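Local coordinates for cellulosome protein dockerin type I (Clostridium thermocellum, PDB 2WZ8) that probably binds carbohydrate through a calcium-containing family 35 module, and so may help to hold a cellulosomal protein on plant polysaccharides, at residues V83-C88 and H100-R106; I90-G94 and V118-A122. The contacts are given in a common frame with arbitrary orientation. Residues are numbered along the deposited sequence.

Contact 1: residues V83-C88 and H100-R106; sequences VVDRYC and HYFFNTR
Four backbone hydrogen bonds join strand 86-88 to strand 100-102 in an antiparallel beta hairpin at one edge of the five-stranded sheet of a beta-sandwich carbohydrate-binding module. R86 and F102 form a hydrogen-bonded pair: R86 N to F102 O is 3.0 Å and F102 N to R86 O 2.9 Å. C88 and H100 form the next such pair: C88 N to H100 O and H100 N to C88 O are both 2.9 Å. Y87 and Y101 lie between them as a non-hydrogen-bonded pair, CA to CA 4.5 Å. The strand segments run at 148°, with axes 4.7 Å apart.

Beyond the strands, N104 (chi1 t) continues the link. N104 ND2 donates to V84 O at 2.9 Å, almost linearly. N104 OD1 accepts from R106 N at 2.9 Å, closing an Asx turn, and R106 has positive phi.

On one face, the edge of Y87 (t) meets the face of Y101 (m), centroids 4.9 Å apart and planes at 63°. Y87 OH is hydrogen-bonded to E97 OE1. On the other face are R86, C88, H100 and F102. R86 NE forms a salt bridge with E72 OE1, and H100 NE2 is hydrogen-bonded to D114 OD2. F102 CE2 lies 3.7 Å from C88 CB. At the outer end, over one face of the guanidinium, V83 CG1 lies 3.8 Å from R106 NH1.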
ATOM      1  N   VAL A  83      -9.356  10.467  16.230  1.00 25.07           N
ATOM      2  CA  VAL A  83      -8.679   9.706  15.164  1.00 24.28           C
ATOM      3  C   VAL A  83      -9.342   9.913  13.820  1.00 23.21           C
ATOM      4  O   VAL A  83     -10.548  10.162  13.723  1.00 24.76           O
ATOM      5  CB  VAL A  83      -8.627   8.216  15.467  1.00 24.88           C
ATOM      6  CG1 VAL A  83      -7.962   7.955  16.807  1.00 26.02           C
ATOM      7  CG2 VAL A  83     -10.025   7.603  15.384  1.00 25.64           C
ATOM      8  N   VAL A  84      -8.520   9.829  12.772  1.00 20.96           N
ATOM      9  CA  VAL A  84      -9.013   9.978  11.419  1.00 20.14           C
ATOM     10  C   VAL A  84      -8.488   8.912  10.477  1.00 18.30           C
ATOM     11  O   VAL A  84      -7.471   8.285  10.710  1.00 16.79           O
ATOM     12  CB  VAL A  84      -8.704  11.338  10.833  1.00 21.24           C
ATOM     13  CG1 VAL A  84      -9.436  12.432  11.645  1.00 22.80           C
ATOM     14  CG2 VAL A  84      -7.204  11.574  10.760  1.00 20.74           C
ATOM     15  N   ASP A  85      -9.235   8.749   9.407  1.00 17.29           N
ATOM     16  CA  ASP A  85      -8.893   7.848   8.332  1.00 16.01           C
ATOM     17  C   ASP A  85      -7.791   8.530   7.533  1.00 15.26           C
ATOM     18  O   ASP A  85      -7.685   9.759   7.494  1.00 18.18           O
ATOM     19  CB  ASP A  85     -10.099   7.596   7.427  1.00 16.61           C
ATOM     20  CG  ASP A  85     -11.154   6.662   8.019  1.00 20.19           C
ATOM     21  OD1 ASP A  85     -11.041   6.162   9.156  1.00 19.17           O
ATOM     22  OD2 ASP A  85     -12.141   6.411   7.266  1.00 24.99           O
ATOM     23  N   ARG A  86      -6.969   7.723   6.885  1.00 13.83           N
ATOM     24  CA  ARG A  86      -6.026   8.178   5.859  1.00 13.31           C
ATOM     25  C   ARG A  86      -6.451   7.633   4.516  1.00 13.70           C
ATOM     26  O   ARG A  86      -6.730   6.443   4.350  1.00 14.78           O
ATOM     27  CB  ARG A  86      -4.604   7.720   6.178  1.00 12.78           C
ATOM     28  CG  ARG A  86      -3.865   8.648   7.101  1.00 13.00           C
ATOM     29  CD  ARG A  86      -2.402   8.336   7.255  1.00 12.27           C
ATOM     30  NE  ARG A  86      -1.655   9.454   7.827  1.00 13.36           N
ATOM     31  CZ  ARG A  86      -0.335   9.596   7.792  1.00 13.80           C
ATOM     32  NH1 ARG A  86       0.425   8.671   7.235  1.00 15.73           N
ATOM     33  NH2 ARG A  86       0.222  10.662   8.375  1.00 15.91           N
ATOM     34  N   TYR A  87      -6.486   8.534   3.553  1.00 12.60           N
ATOM     35  CA  TYR A  87      -6.861   8.184   2.173  1.00 13.43           C
ATOM     36  C   TYR A  87      -5.649   7.734   1.393  1.00 12.15           C
ATOM     37  O   TYR A  87      -4.577   8.274   1.515  1.00 12.05           O
ATOM     38  CB  TYR A  87      -7.487   9.407   1.502  1.00 14.08           C
ATOM     39  CG  TYR A  87      -7.991   9.196   0.084  1.00 15.81           C
ATOM     40  CD1 TYR A  87      -9.256   8.686  -0.152  1.00 16.50           C
ATOM     41  CD2 TYR A  87      -7.207   9.507  -1.000  1.00 18.03           C
ATOM     42  CE1 TYR A  87      -9.732   8.518  -1.409  1.00 17.26           C
ATOM     43  CE2 TYR A  87      -7.686   9.318  -2.309  1.00 18.90           C
ATOM     44  CZ  TYR A  87      -8.944   8.816  -2.491  1.00 18.33           C
ATOM     45  OH  TYR A  87      -9.432   8.645  -3.770  1.00 20.85           O
ATOM     46  N   CYS A  88      -5.865   6.751   0.551  1.00 12.14           N
ATOM     47  CA  CYS A  88      -4.897   6.355  -0.448  1.00 12.66           C
ATOM     48  C   CYS A  88      -5.513   6.099  -1.803  1.00 12.22           C
ATOM     49  O   CYS A  88      -6.571   5.507  -1.884  1.00 13.80           O
ATOM     50  CB  CYS A  88      -4.132   5.112   0.016  1.00 14.63           C
ATOM     51  SG  CYS A  88      -2.614   4.745  -0.858  1.00 18.46           S
ATOM     52  N   HIS A 100      -9.250   4.568  -1.423  1.00 13.72           N
ATOM     53  CA  HIS A 100      -9.632   3.816  -0.232  1.00 13.03           C
ATOM     54  C   HIS A 100      -9.335   4.601   1.028  1.00 12.70           C
ATOM     55  O   HIS A 100      -8.255   5.172   1.172  1.00 12.96           O
ATOM     56  CB  HIS A 100      -8.882   2.482  -0.197  1.00 13.11           C
ATOM     57  CG  HIS A 100      -9.458   1.496   0.777  1.00 13.68           C
ATOM     58  ND1 HIS A 100     -10.584   0.749   0.496  1.00 16.74           N
ATOM     59  CD2 HIS A 100      -9.038   1.106   2.002  1.00 13.54           C
ATOM     60  CE1 HIS A 100     -10.849  -0.037   1.529  1.00 16.82           C
ATOM     61  NE2 HIS A 100      -9.936   0.176   2.466  1.00 14.69           N
ATOM     62  N   TYR A 101     -10.300   4.617   1.936  1.00 13.03           N
ATOM     63  CA  TYR A 101     -10.122   5.230   3.246  1.00 13.76           C
ATOM     64  C   TYR A 101      -9.768   4.157   4.242  1.00 13.31           C
ATOM     65  O   TYR A 101     -10.519   3.211   4.467  1.00 14.53           O
ATOM     66  CB  TYR A 101     -11.375   5.988   3.706  1.00 14.88           C
ATOM     67  CG  TYR A 101     -11.595   7.283   2.981  1.00 18.96           C
ATOM     68  CD1 TYR A 101     -11.034   8.464   3.470  1.00 19.59           C
ATOM     69  CD2 TYR A 101     -12.358   7.344   1.836  1.00 19.72           C
ATOM     70  CE1 TYR A 101     -11.222   9.659   2.849  1.00 23.07           C
ATOM     71  CE2 TYR A 101     -12.560   8.592   1.175  1.00 19.38           C
ATOM     72  CZ  TYR A 101     -11.974   9.725   1.716  1.00 20.73           C
ATOM     73  OH  TYR A 101     -12.141  10.977   1.132  1.00 29.02           O
ATOM     74  N   PHE A 102      -8.563   4.292   4.765  1.00 12.05           N
ATOM     75  CA  PHE A 102      -7.982   3.350   5.730  1.00 11.80           C
ATOM     76  C   PHE A 102      -8.243   3.806   7.151  1.00 12.30           C
ATOM     77  O   PHE A 102      -7.920   4.947   7.537  1.00 12.31           O
ATOM     78  CB  PHE A 102      -6.474   3.249   5.510  1.00 11.27           C
ATOM     79  CG  PHE A 102      -6.092   2.446   4.313  1.00 11.90           C
ATOM     80  CD1 PHE A 102      -5.831   1.103   4.437  1.00 12.41           C
ATOM     81  CD2 PHE A 102      -5.969   3.035   3.059  1.00 12.50           C
ATOM     82  CE1 PHE A 102      -5.487   0.330   3.321  1.00 12.73           C
ATOM     83  CE2 PHE A 102      -5.570   2.279   1.969  1.00 14.12           C
ATOM     84  CZ  PHE A 102      -5.336   0.930   2.106  1.00 13.47           C
ATOM     85  N   PHE A 103      -8.819   2.893   7.927  1.00 11.06           N
ATOM     86  CA  PHE A 103      -9.151   3.124   9.333  1.00 11.65           C
ATOM     87  C   PHE A 103      -7.899   3.389  10.178  1.00 11.69           C
ATOM     88  O   PHE A 103      -6.756   3.246   9.760  1.00 11.55           O
ATOM     89  CB  PHE A 103     -10.018   1.989   9.924  1.00 11.42           C
ATOM     90  CG  PHE A 103      -9.364   0.615   9.928  1.00  9.90           C
ATOM     91  CD1 PHE A 103      -8.386   0.292  10.862  1.00 11.98           C
ATOM     92  CD2 PHE A 103      -9.745  -0.370   9.020  1.00 12.14           C
ATOM     93  CE1 PHE A 103      -7.840  -0.967  10.876  1.00 11.33           C
ATOM     94  CE2 PHE A 103      -9.148  -1.618   9.044  1.00 12.98           C
ATOM     95  CZ  PHE A 103      -8.214  -1.918   9.960  1.00 12.74           C
ATOM     96  N   ASN A 104      -8.151   3.866  11.380  1.00 12.64           N
ATOM     97  CA  ASN A 104      -7.090   4.220  12.284  1.00 12.50           C
ATOM     98  C   ASN A 104      -6.694   3.011  13.138  1.00 12.62           C
ATOM     99  O   ASN A 104      -7.532   2.372  13.786  1.00 14.23           O
ATOM    100  CB  ASN A 104      -7.539   5.408  13.141  1.00 12.60           C
ATOM    101  CG  ASN A 104      -6.395   6.220  13.688  1.00 13.21           C
ATOM    102  OD1 ASN A 104      -5.791   5.838  14.683  1.00 14.27           O
ATOM    103  ND2 ASN A 104      -6.098   7.365  13.057  1.00 14.26           N
ATOM    104  N   THR A 105      -5.399   2.719  13.166  1.00 11.46           N
ATOM    105  CA  THR A 105      -4.846   1.637  13.983  1.00 11.63           C
ATOM    106  C   THR A 105      -4.384   2.104  15.380  1.00 12.17           C
ATOM    107  O   THR A 105      -3.940   1.297  16.199  1.00 13.02           O
ATOM    108  CB  THR A 105      -3.666   0.948  13.296  1.00 11.50           C
ATOM    109  OG1 THR A 105      -2.568   1.867  13.219  1.00 11.36           O
ATOM    110  CG2 THR A 105      -4.047   0.433  11.932  1.00 11.95           C
ATOM    111  N   ARG A 106      -4.442   3.413  15.582  1.00 12.34           N
ATOM    112  CA  ARG A 106      -4.208   4.085  16.884  1.00 13.71           C
ATOM    113  C   ARG A 106      -2.759   4.074  17.404  1.00 12.97           C
ATOM    114  O   ARG A 106      -2.453   4.620  18.462  1.00 15.34           O
ATOM    115  CB  ARG A 106      -5.136   3.532  17.972  1.00 14.81           C
ATOM    116  CG  ARG A 106      -6.593   3.813  17.761  1.00 16.47           C
ATOM    117  CD  ARG A 106      -7.483   3.247  18.917  1.00 18.65           C
ATOM    118  NE  ARG A 106      -8.847   3.712  18.752  1.00 19.54           N
ATOM    119  CZ  ARG A 106      -9.302   4.874  19.195  1.00 21.87           C
ATOM    120  NH1 ARG A 106      -8.483   5.707  19.817  1.00 21.41           N
ATOM    121  NH2 ARG A 106     -10.568   5.220  18.973  1.00 25.43           N
TER

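Contact 2: residues I90-G94 and V118-A122; sequences ISVNG and VYLNA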
ATOM      1  N   ILE A  90      -5.067   4.012  -5.259  1.00 12.01           N
ATOM      2  CA  ILE A  90      -4.452   2.745  -5.729  1.00 12.79           C
ATOM      3  C   ILE A  90      -4.660   2.641  -7.229  1.00 12.16           C
ATOM      4  O   ILE A  90      -5.804   2.651  -7.704  1.00 13.71           O
ATOM      5  CB  ILE A  90      -5.108   1.551  -4.982  1.00 13.81           C
ATOM      6  CG1 ILE A  90      -4.920   1.769  -3.444  1.00 17.08           C
ATOM      7  CG2 ILE A  90      -4.594   0.218  -5.522  1.00 15.71           C
ATOM      8  CD1 ILE A  90      -5.682   0.851  -2.540  1.00 22.04           C
ATOM      9  N   SER A  91      -3.558   2.528  -7.965  1.00 11.52           N
ATOM     10  CA  SER A  91      -3.565   2.371  -9.417  1.00 12.00           C
ATOM     11  C   SER A  91      -2.947   1.077  -9.800  1.00 12.42           C
ATOM     12  O   SER A  91      -1.827   0.802  -9.476  1.00 12.93           O
ATOM     13  CB  SER A  91      -2.781   3.528 -10.043  1.00 12.33           C
ATOM     14  OG  SER A  91      -2.541   3.348 -11.430  1.00 13.56           O
ATOM     15  N   VAL A  92      -3.717   0.276 -10.523  1.00 12.84           N
ATOM     16  CA  VAL A  92      -3.276  -1.027 -11.016  1.00 13.44           C
ATOM     17  C   VAL A  92      -2.879  -0.925 -12.479  1.00 13.26           C
ATOM     18  O   VAL A  92      -3.666  -0.460 -13.289  1.00 15.10           O
ATOM     19  CB  VAL A  92      -4.380  -2.073 -10.815  1.00 14.34           C
ATOM     20  CG1 VAL A  92      -3.940  -3.415 -11.348  1.00 16.57           C
ATOM     21  CG2 VAL A  92      -4.798  -2.194  -9.348  1.00 16.35           C
ATOM     22  N   ASN A  93      -1.652  -1.301 -12.794  1.00 13.88           N
ATOM     23  CA  ASN A  93      -1.147  -1.290 -14.172  1.00 14.34           C
ATOM     24  C   ASN A  93      -1.321   0.082 -14.838  1.00 14.67           C
ATOM     25  O   ASN A  93      -1.684   0.227 -16.021  1.00 16.81           O
ATOM     26  CB  ASN A  93      -1.834  -2.395 -14.997  1.00 14.51           C
ATOM     27  CG  ASN A  93      -1.528  -3.788 -14.499  1.00 16.02           C
ATOM     28  OD1 ASN A  93      -2.447  -4.640 -14.376  1.00 18.69           O
ATOM     29  ND2 ASN A  93      -0.280  -4.040 -14.210  1.00 14.05           N
ATOM     30  N   GLY A  94      -1.077   1.109 -14.045  1.00 14.51           N
ATOM     31  CA  GLY A  94      -1.195   2.479 -14.515  1.00 14.90           C
ATOM     32  C   GLY A  94      -2.600   2.965 -14.727  1.00 14.33           C
ATOM     33  O   GLY A  94      -2.826   4.011 -15.350  1.00 15.42           O
ATOM     34  N   VAL A 118      -9.029  -5.773  -6.555  1.00 14.56           N
ATOM     35  CA  VAL A 118      -8.246  -5.298  -7.680  1.00 15.17           C
ATOM     36  C   VAL A 118      -8.422  -6.230  -8.881  1.00 14.68           C
ATOM     37  O   VAL A 118      -8.450  -7.440  -8.724  1.00 15.85           O
ATOM     38  CB  VAL A 118      -6.744  -5.158  -7.314  1.00 14.53           C
ATOM     39  CG1 VAL A 118      -6.546  -4.033  -6.287  1.00 15.64           C
ATOM     40  CG2 VAL A 118      -6.121  -6.484  -6.835  1.00 15.21           C
ATOM     41  N   TYR A 119      -8.497  -5.639 -10.072  1.00 14.57           N
ATOM     42  CA  TYR A 119      -8.529  -6.407 -11.313  1.00 14.84           C
ATOM     43  C   TYR A 119      -7.116  -6.508 -11.869  1.00 14.48           C
ATOM     44  O   TYR A 119      -6.455  -5.492 -12.144  1.00 15.74           O
ATOM     45  CB  TYR A 119      -9.462  -5.781 -12.376  1.00 15.99           C
ATOM     46  CG  TYR A 119      -9.624  -6.721 -13.553  1.00 17.78           C
ATOM     47  CD1 TYR A 119     -10.608  -7.692 -13.547  1.00 19.91           C
ATOM     48  CD2 TYR A 119      -8.747  -6.677 -14.621  1.00 21.01           C
ATOM     49  CE1 TYR A 119     -10.762  -8.545 -14.593  1.00 22.69           C
ATOM     50  CE2 TYR A 119      -8.877  -7.566 -15.683  1.00 23.25           C
ATOM     51  CZ  TYR A 119      -9.873  -8.505 -15.633  1.00 22.52           C
ATOM     52  OH  TYR A 119     -10.055  -9.381 -16.697  1.00 28.69           O
ATOM     53  N   LEU A 120      -6.662  -7.761 -12.005  1.00 13.90           N
ATOM     54  CA  LEU A 120      -5.332  -8.069 -12.481  1.00 13.70           C
ATOM     55  C   LEU A 120      -5.363  -8.850 -13.773  1.00 14.29           C
ATOM     56  O   LEU A 120      -6.281  -9.611 -14.043  1.00 15.37           O
ATOM     57  CB  LEU A 120      -4.579  -8.877 -11.426  1.00 13.17           C
ATOM     58  CG  LEU A 120      -4.420  -8.196 -10.055  1.00 13.03           C
ATOM     59  CD1 LEU A 120      -3.757  -9.158  -9.050  1.00 12.25           C
ATOM     60  CD2 LEU A 120      -3.700  -6.856 -10.142  1.00 15.46           C
ATOM     61  N   ASN A 121      -4.333  -8.625 -14.569  1.00 14.62           N
ATOM     62  CA  ASN A 121      -4.078  -9.420 -15.787  1.00 15.35           C
ATOM     63  C   ASN A 121      -3.296 -10.695 -15.453  1.00 14.66           C
ATOM     64  O   ASN A 121      -2.574 -10.737 -14.466  1.00 14.35           O
ATOM     65  CB  ASN A 121      -3.273  -8.624 -16.804  1.00 16.62           C
ATOM     66  CG  ASN A 121      -3.949  -7.344 -17.222  1.00 17.44           C
ATOM     67  OD1 ASN A 121      -5.143  -7.316 -17.463  1.00 21.25           O
ATOM     68  ND2 ASN A 121      -3.176  -6.250 -17.259  1.00 22.21           N
ATOM     69  N   ALA A 122      -3.418 -11.732 -16.281  1.00 15.13           N
ATOM     70  CA  ALA A 122      -2.491 -12.856 -16.175  1.00 15.68           C
ATOM     71  C   ALA A 122      -1.062 -12.350 -16.355  1.00 15.57           C
ATOM     72  O   ALA A 122      -0.797 -11.544 -17.240  1.00 18.59           O
ATOM     73  CB  ALA A 122      -2.818 -13.928 -17.225  1.00 16.50           C
TER
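V118 opens the second segment with its CA-to-CB bond toward strand 90-92. V118 CG1 meets V92 CG2 at 4.0 Å, an apolar contact between two beta-branched side chains. V118 and V92 are also the nearest backbone pair, with CA atoms 7.4 Å apart. The strand segments run nearly parallel, at 18°, but their axes stay 8.2 Å apart. They belong to different sheets, so side chains rather than backbone bonds fill the gap.

Y119 contributes its backbone. Y119 O lies 3.4 Å from V92 CG1, while the CA-to-CB bond of Y119 points sideways. At L120 the CA-to-CB bond also points sideways, yet L120 CD2 reaches V92 CG1 at 3.7 Å. V92, with chi1 t, thus touches three consecutive residues and is the hub of the contact.

N121 follows, where the chain leaves the strand. Its side chain comes near that of N93, which has positive phi. N121 N donates a hydrogen bond to N125 OD1.

This is face-to-face packing between the two sheets of a beta-sandwich carbohydrate-binding module, with V92 set against V118 and L120. Strand 112-120 is an outermost strand of the four-stranded sheet and pairs with strand 60-69, through V118 with Y62 and L120 with G60. Strand 86-92 lies inside the five-stranded sheet, between strands 98-102 and 123-130.

How the contacts relate
Both contacts use strand 86-92, contact 1 near its start and contact 2 at its end, with centres 22 Å apart. Contact 1 works within one sheet. It is a surface contact, built on backbone hydrogen bonds and extended by polar side chains. Contact 2 works between sheets and is partly buried. It has no clear hydrogen bond across it and relies on aliphatic side chains. It also covers less area, 202 Å² against 616 Å². Strands 98-102 and 112-120 follow each other in the chain, so the chain passes from one sheet to the other between them. The contacts touch where H100 CB packs against I90 CD1 at 4.3 Å.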